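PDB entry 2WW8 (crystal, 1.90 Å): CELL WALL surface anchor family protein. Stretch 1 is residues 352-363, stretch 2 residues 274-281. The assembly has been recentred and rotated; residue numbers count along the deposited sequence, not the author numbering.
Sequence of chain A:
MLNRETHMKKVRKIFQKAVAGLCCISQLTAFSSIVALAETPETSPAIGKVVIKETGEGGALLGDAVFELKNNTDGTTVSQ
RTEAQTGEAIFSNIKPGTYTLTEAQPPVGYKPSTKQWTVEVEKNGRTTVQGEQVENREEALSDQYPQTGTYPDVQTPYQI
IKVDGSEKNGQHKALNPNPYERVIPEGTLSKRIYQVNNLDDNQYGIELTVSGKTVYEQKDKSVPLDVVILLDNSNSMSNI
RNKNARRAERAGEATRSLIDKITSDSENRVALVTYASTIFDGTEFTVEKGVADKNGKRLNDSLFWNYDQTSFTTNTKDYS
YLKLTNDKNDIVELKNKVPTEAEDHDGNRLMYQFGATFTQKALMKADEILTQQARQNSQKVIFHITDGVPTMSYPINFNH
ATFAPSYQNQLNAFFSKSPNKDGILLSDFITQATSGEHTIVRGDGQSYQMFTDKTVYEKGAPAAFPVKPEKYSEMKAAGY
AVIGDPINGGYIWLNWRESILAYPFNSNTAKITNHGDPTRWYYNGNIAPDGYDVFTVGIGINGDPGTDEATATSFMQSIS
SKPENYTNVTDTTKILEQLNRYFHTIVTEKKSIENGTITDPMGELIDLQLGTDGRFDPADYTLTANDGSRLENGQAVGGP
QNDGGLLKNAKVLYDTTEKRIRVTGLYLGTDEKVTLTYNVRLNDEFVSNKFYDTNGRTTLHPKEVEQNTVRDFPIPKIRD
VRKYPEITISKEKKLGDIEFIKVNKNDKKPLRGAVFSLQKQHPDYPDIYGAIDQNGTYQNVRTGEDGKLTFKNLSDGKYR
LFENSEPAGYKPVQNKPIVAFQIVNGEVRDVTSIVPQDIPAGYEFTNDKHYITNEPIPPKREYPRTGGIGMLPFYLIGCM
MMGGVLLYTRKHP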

ATOM      1  N   TYR A 352      -4.813  -7.490  45.805  1.00 12.26           N
ATOM      2  CA  TYR A 352      -5.244  -6.207  46.406  1.00 12.49           C
ATOM      3  C   TYR A 352      -4.315  -5.803  47.547  1.00 11.90           C
ATOM      4  O   TYR A 352      -4.071  -4.597  47.796  1.00 12.83           O
ATOM      5  CB  TYR A 352      -6.703  -6.456  46.859  1.00 12.59           C
ATOM      6  CG  TYR A 352      -7.361  -5.246  47.494  1.00 13.23           C
ATOM      7  CD1 TYR A 352      -7.089  -4.894  48.817  1.00 17.13           C
ATOM      8  CD2 TYR A 352      -8.185  -4.411  46.727  1.00 17.50           C
ATOM      9  CE1 TYR A 352      -7.682  -3.742  49.392  1.00 18.81           C
ATOM     10  CE2 TYR A 352      -8.772  -3.272  47.290  1.00 17.42           C
ATOM     11  CZ  TYR A 352      -8.538  -2.985  48.606  1.00 15.37           C
ATOM     12  OH  TYR A 352      -9.129  -1.884  49.154  1.00 25.60           O
ATOM     13  N   GLN A 353      -3.781  -6.808  48.258  1.00 12.63           N
ATOM     14  CA  GLN A 353      -2.953  -6.489  49.424  1.00 14.01           C
ATOM     15  C   GLN A 353      -1.669  -5.760  49.011  1.00 16.24           C
ATOM     16  O   GLN A 353      -1.031  -5.192  49.889  1.00 17.99           O
ATOM     17  CB  GLN A 353      -2.614  -7.722  50.269  1.00 13.86           C
ATOM     18  CG  GLN A 353      -3.895  -8.631  50.495  1.00 12.14           C
ATOM     19  CD  GLN A 353      -5.040  -7.879  51.169  1.00 18.06           C
ATOM     20  OE1 GLN A 353      -4.789  -7.062  52.064  1.00 17.14           O
ATOM     21  NE2 GLN A 353      -6.290  -8.152  50.754  1.00 15.13           N
ATOM     22  N   PHE A 354      -1.309  -5.774  47.717  1.00 14.34           N
ATOM     23  CA  PHE A 354      -0.081  -5.148  47.225  1.00 13.80           C
ATOM     24  C   PHE A 354      -0.309  -3.820  46.542  1.00 12.77           C
ATOM     25  O   PHE A 354       0.607  -3.267  45.901  1.00 12.42           O
ATOM     26  CB  PHE A 354       0.617  -6.156  46.262  1.00 15.72           C
ATOM     27  CG  PHE A 354       1.102  -7.399  46.990  1.00 13.96           C
ATOM     28  CD1 PHE A 354       0.222  -8.402  47.365  1.00 13.81           C
ATOM     29  CD2 PHE A 354       2.426  -7.498  47.387  1.00 15.07           C
ATOM     30  CE1 PHE A 354       0.670  -9.519  48.075  1.00 17.59           C
ATOM     31  CE2 PHE A 354       2.891  -8.638  48.111  1.00 12.89           C
ATOM     32  CZ  PHE A 354       2.015  -9.599  48.472  1.00 13.87           C
ATOM     33  N   GLY A 355      -1.520  -3.260  46.664  1.00 14.38           N
ATOM     34  CA  GLY A 355      -1.836  -2.072  45.842  1.00 13.53           C
ATOM     35  C   GLY A 355      -1.959  -0.734  46.556  1.00 13.40           C
ATOM     36  O   GLY A 355      -2.838   0.052  46.189  1.00 13.09           O
ATOM     37  N   ALA A 356      -1.168  -0.492  47.593  1.00 13.67           N
ATOM     38  CA  ALA A 356      -1.097   0.813  48.242  1.00 13.85           C
ATOM     39  C   ALA A 356      -0.062   1.696  47.470  1.00 14.85           C
ATOM     40  O   ALA A 356       0.327   1.344  46.362  1.00 16.43           O
ATOM     41  CB  ALA A 356      -0.643   0.660  49.701  1.00 15.40           C
ATOM     42  N   THR A 357       0.445   2.766  48.072  1.00 15.48           N
ATOM     43  CA  THR A 357       1.190   3.824  47.386  1.00 14.58           C
ATOM     44  C   THR A 357       2.521   4.090  48.095  1.00 13.97           C
ATOM     45  O   THR A 357       2.595   4.938  49.001  1.00 16.19           O
ATOM     46  CB  THR A 357       0.331   5.077  47.228  1.00 14.67           C
ATOM     47  OG1 THR A 357      -0.936   4.662  46.700  1.00 14.37           O
ATOM     48  CG2 THR A 357       0.979   6.138  46.246  1.00 13.49           C
ATOM     49  N   PHE A 358       3.562   3.360  47.687  1.00 14.66           N
ATOM     50  CA  PHE A 358       4.899   3.521  48.304  1.00 14.05           C
ATOM     51  C   PHE A 358       5.798   4.375  47.386  1.00 14.79           C
ATOM     52  O   PHE A 358       6.650   3.878  46.675  1.00 14.22           O
ATOM     53  CB  PHE A 358       5.551   2.174  48.554  1.00 13.49           C
ATOM     54  CG  PHE A 358       6.770   2.193  49.451  1.00 12.13           C
ATOM     55  CD1 PHE A 358       7.325   3.388  49.947  1.00 11.53           C
ATOM     56  CD2 PHE A 358       7.281   0.984  49.888  1.00 10.58           C
ATOM     57  CE1 PHE A 358       8.441   3.352  50.806  1.00 12.17           C
ATOM     58  CE2 PHE A 358       8.396   0.926  50.757  1.00 11.90           C
ATOM     59  CZ  PHE A 358       8.999   2.100  51.213  1.00 10.99           C
ATOM     60  N   THR A 359       5.512   5.675  47.396  1.00 14.87           N
ATOM     61  CA  THR A 359       6.066   6.632  46.427  1.00 13.97           C
ATOM     62  C   THR A 359       7.592   6.680  46.589  1.00 15.58           C
ATOM     63  O   THR A 359       8.307   6.648  45.592  1.00 14.69           O
ATOM     64  CB  THR A 359       5.518   8.050  46.729  1.00 13.70           C
ATOM     65  OG1 THR A 359       4.094   7.960  46.725  1.00 14.71           O
ATOM     66  CG2 THR A 359       5.926   9.078  45.598  1.00 13.30           C
ATOM     67  N   GLN A 360       8.088   6.668  47.826  1.00 12.87           N
ATOM     68  CA  GLN A 360       9.534   6.787  48.036  1.00 14.34           C
ATOM     69  C   GLN A 360      10.357   5.721  47.344  1.00 14.86           C
ATOM     70  O   GLN A 360      11.426   5.945  46.767  1.00 13.01           O
ATOM     71  CB  GLN A 360       9.802   6.711  49.540  1.00 14.10           C
ATOM     72  CG  GLN A 360      11.232   6.978  49.875  1.00 15.12           C
ATOM     73  CD  GLN A 360      11.493   6.918  51.393  1.00 18.19           C
ATOM     74  OE1 GLN A 360      10.614   6.605  52.235  1.00 14.56           O
ATOM     75  NE2 GLN A 360      12.773   7.218  51.736  1.00 15.94           N
ATOM     76  N   LYS A 361       9.819   4.512  47.385  1.00 13.81           N
ATOM     77  CA  LYS A 361      10.496   3.366  46.811  1.00 14.75           C
ATOM     78  C   LYS A 361      10.581   3.490  45.277  1.00 15.36           C
ATOM     79  O   LYS A 361      11.579   3.101  44.638  1.00 14.46           O
ATOM     80  CB  LYS A 361       9.765   2.064  47.245  1.00 15.76           C
ATOM     81  CG  LYS A 361      10.459   0.737  46.815  1.00 13.88           C
ATOM     82  CD  LYS A 361       9.785  -0.512  47.474  1.00 15.26           C
ATOM     83  CE  LYS A 361      10.757  -1.732  47.361  1.00 14.31           C
ATOM     84  NZ  LYS A 361      10.180  -2.952  48.000  1.00 17.01           N
ATOM     85  N   ALA A 362       9.540   4.058  44.695  1.00 14.75           N
ATOM     86  CA  ALA A 362       9.520   4.288  43.275  1.00 15.28           C
ATOM     87  C   ALA A 362      10.534   5.360  42.884  1.00 14.04           C
ATOM     88  O   ALA A 362      11.219   5.186  41.893  1.00 13.51           O
ATOM     89  CB  ALA A 362       8.115   4.769  42.856  1.00 14.63           C
ATOM     90  N   LEU A 363      10.556   6.480  43.606  1.00 14.22           N
ATOM     91  CA  LEU A 363      11.526   7.553  43.362  1.00 15.43           C
ATOM     92  C   LEU A 363      12.941   6.973  43.532  1.00 13.98           C
ATOM     93  O   LEU A 363      13.841   7.274  42.747  1.00 12.10           O
ATOM     94  CB  LEU A 363      11.262   8.704  44.350  1.00 16.03           C
ATOM     95  CG  LEU A 363      10.019   9.546  44.071  1.00 16.50           C
ATOM     96  CD1 LEU A 363       9.719  10.446  45.307  1.00 17.13           C
ATOM     97  CD2 LEU A 363      10.100  10.367  42.764  1.00 14.36           C
TER
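Stretch 2, residues 274-281: TYASTIFD

The contact between the two stretches is held by backbone and side-chain groups together, and S277 is tied into it through both its amide and its hydroxyl. S277 N donates to F354 O (3.0 Å), while S277 OG accepts from A356 N (3.0 Å), so one residue engages the turn on both sides of G355. A third bond, from F358 N to A276 O (2.8 Å), moves one residue back along stretch 2 and two residues on from A356 in stretch 1. The nearest pairs run in opposite sequence order: A356 lies nearest S277 and T357 nearest A276, with CA atoms 4.7 and 4.8 Å apart, and A362, further along stretch 1, faces Y275 at 6.2 Å between CA atoms.

Stretch 2 enters as a strand through T274 and Y275, then leaves extended geometry at A276 (phi/psi -152/-110°) and turns back on itself. Bonds from A276 N to T278 O (2.8 Å) and from F280 N to T274 O (2.7 Å) close this turn. Stretch 1 passes from its 3-10 segment through a loop into the helix that starts at T359, with F358 at the N-cap position.

Beyond the loop, the helix packs on the strand end. A362 CB lies over one face of the Y275 ring, 3.5 Å from its centroid and 16° off the normal, a CH-pi contact. The fully extended K361 side chain, t at all four chi angles, brings NZ to T278 OG1, to which it donates a hydrogen bond (2.8 Å). I279 reaches back toward the helix, its CD1 3.9 Å from A362 CA. At the other end, F280 presents its ring edge to F354 O, with CZ 3.4 Å from that oxygen.

Water complements the direct bonds: one molecule donates to both A276 O and F358 O (3.0 Å each), and another links Y275 OH (2.9 Å) with T359 OG1 (2.6 Å).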

ATOM      1  N   THR A 274       6.899   0.449  37.322  1.00 12.61           N
ATOM      2  CA  THR A 274       5.537   0.411  37.824  1.00 13.91           C
ATOM      3  C   THR A 274       5.540   0.070  39.315  1.00 12.58           C
ATOM      4  O   THR A 274       6.288  -0.832  39.752  1.00 13.96           O
ATOM      5  CB  THR A 274       4.721  -0.585  37.018  1.00 13.73           C
ATOM      6  OG1 THR A 274       4.578  -0.047  35.681  1.00 16.78           O
ATOM      7  CG2 THR A 274       3.285  -0.775  37.618  1.00  8.00           C
ATOM      8  N   TYR A 275       4.728   0.787  40.091  1.00 13.62           N
ATOM      9  CA  TYR A 275       4.777   0.625  41.562  1.00 14.27           C
ATOM     10  C   TYR A 275       3.398   0.665  42.228  1.00 13.10           C
ATOM     11  O   TYR A 275       2.481   1.310  41.722  1.00 12.03           O
ATOM     12  CB  TYR A 275       5.657   1.643  42.281  1.00 13.60           C
ATOM     13  CG  TYR A 275       5.106   3.064  42.351  1.00 14.77           C
ATOM     14  CD1 TYR A 275       5.176   3.912  41.234  1.00 14.00           C
ATOM     15  CD2 TYR A 275       4.517   3.543  43.516  1.00 14.53           C
ATOM     16  CE1 TYR A 275       4.707   5.228  41.303  1.00 14.82           C
ATOM     17  CE2 TYR A 275       4.068   4.891  43.603  1.00 15.46           C
ATOM     18  CZ  TYR A 275       4.178   5.706  42.504  1.00 19.36           C
ATOM     19  OH  TYR A 275       3.651   6.975  42.602  1.00 15.18           O
ATOM     20  N   ALA A 276       3.331   0.062  43.406  1.00 13.45           N
ATOM     21  CA  ALA A 276       2.184   0.270  44.295  1.00 13.04           C
ATOM     22  C   ALA A 276       2.776   0.063  45.685  1.00 14.13           C
ATOM     23  O   ALA A 276       3.527   0.988  46.118  1.00 14.15           O
ATOM     24  CB  ALA A 276       0.943  -0.600  43.927  1.00 10.90           C
ATOM     25  N   SER A 277       2.462  -1.021  46.415  1.00 13.72           N
ATOM     26  CA  SER A 277       3.123  -1.214  47.719  1.00 13.21           C
ATOM     27  C   SER A 277       4.596  -1.579  47.550  1.00 14.20           C
ATOM     28  O   SER A 277       5.349  -1.608  48.530  1.00 14.19           O
ATOM     29  CB  SER A 277       2.470  -2.401  48.505  1.00 14.17           C
ATOM     30  OG  SER A 277       1.096  -2.111  48.769  1.00 14.92           O
ATOM     31  N   THR A 278       4.977  -1.978  46.331  1.00 12.76           N
ATOM     32  CA  THR A 278       6.376  -2.270  46.000  1.00 13.35           C
ATOM     33  C   THR A 278       6.507  -2.026  44.498  1.00 14.51           C
ATOM     34  O   THR A 278       5.533  -1.639  43.830  1.00 13.97           O
ATOM     35  CB  THR A 278       6.880  -3.716  46.430  1.00 15.60           C
ATOM     36  OG1 THR A 278       8.297  -3.906  46.177  1.00 14.51           O
ATOM     37  CG2 THR A 278       6.113  -4.763  45.592  1.00 10.18           C
ATOM     38  N   ILE A 279       7.735  -2.206  44.007  1.00 13.98           N
ATOM     39  CA  ILE A 279       7.981  -2.120  42.582  1.00 16.23           C
ATOM     40  C   ILE A 279       7.412  -3.382  41.915  1.00 15.11           C
ATOM     41  O   ILE A 279       7.742  -4.494  42.308  1.00 16.86           O
ATOM     42  CB  ILE A 279       9.502  -2.022  42.237  1.00 14.91           C
ATOM     43  CG1 ILE A 279      10.177  -0.874  43.000  1.00 19.89           C
ATOM     44  CG2 ILE A 279       9.658  -2.050  40.696  1.00 17.58           C
ATOM     45  CD1 ILE A 279       9.436   0.405  42.786  1.00 16.74           C
ATOM     46  N   PHE A 280       6.554  -3.219  40.909  1.00 11.14           N
ATOM     47  CA  PHE A 280       5.924  -4.357  40.285  1.00 13.27           C
ATOM     48  C   PHE A 280       6.852  -4.952  39.205  1.00 11.97           C
ATOM     49  O   PHE A 280       6.824  -4.552  38.056  1.00 13.14           O
ATOM     50  CB  PHE A 280       4.538  -3.946  39.698  1.00 12.89           C
ATOM     51  CG  PHE A 280       3.457  -3.867  40.716  1.00 14.21           C
ATOM     52  CD1 PHE A 280       3.728  -4.151  42.076  1.00 15.18           C
ATOM     53  CD2 PHE A 280       2.154  -3.518  40.348  1.00 15.53           C
ATOM     54  CE1 PHE A 280       2.700  -4.139  42.990  1.00 13.85           C
ATOM     55  CE2 PHE A 280       1.109  -3.489  41.288  1.00 11.65           C
ATOM     56  CZ  PHE A 280       1.402  -3.832  42.618  1.00 14.54           C
ATOM     57  N   ASP A 281       7.719  -5.875  39.599  1.00 13.38           N
ATOM     58  CA  ASP A 281       8.817  -6.351  38.770  1.00 15.25           C
ATOM     59  C   ASP A 281       8.862  -7.870  38.667  1.00 15.33           C
ATOM     60  O   ASP A 281       9.828  -8.449  38.141  1.00 15.23           O
ATOM     61  CB  ASP A 281      10.174  -5.820  39.274  1.00 15.13           C
ATOM     62  CG  ASP A 281      10.523  -6.404  40.655  1.00 20.95           C
ATOM     63  OD1 ASP A 281       9.742  -7.223  41.226  1.00 19.60           O
ATOM     64  OD2 ASP A 281      11.595  -6.045  41.174  1.00 24.45           O
TER
HETATM   65  O   HOH W   1       2.629   8.683  44.675  1.00 17.65           O
HETATM   66  O   HOH W   2       6.470   1.077  45.607  1.00 25.40           O
HETATM   67  O   HOH W   3       0.560  -2.809  51.079  1.00 16.77           O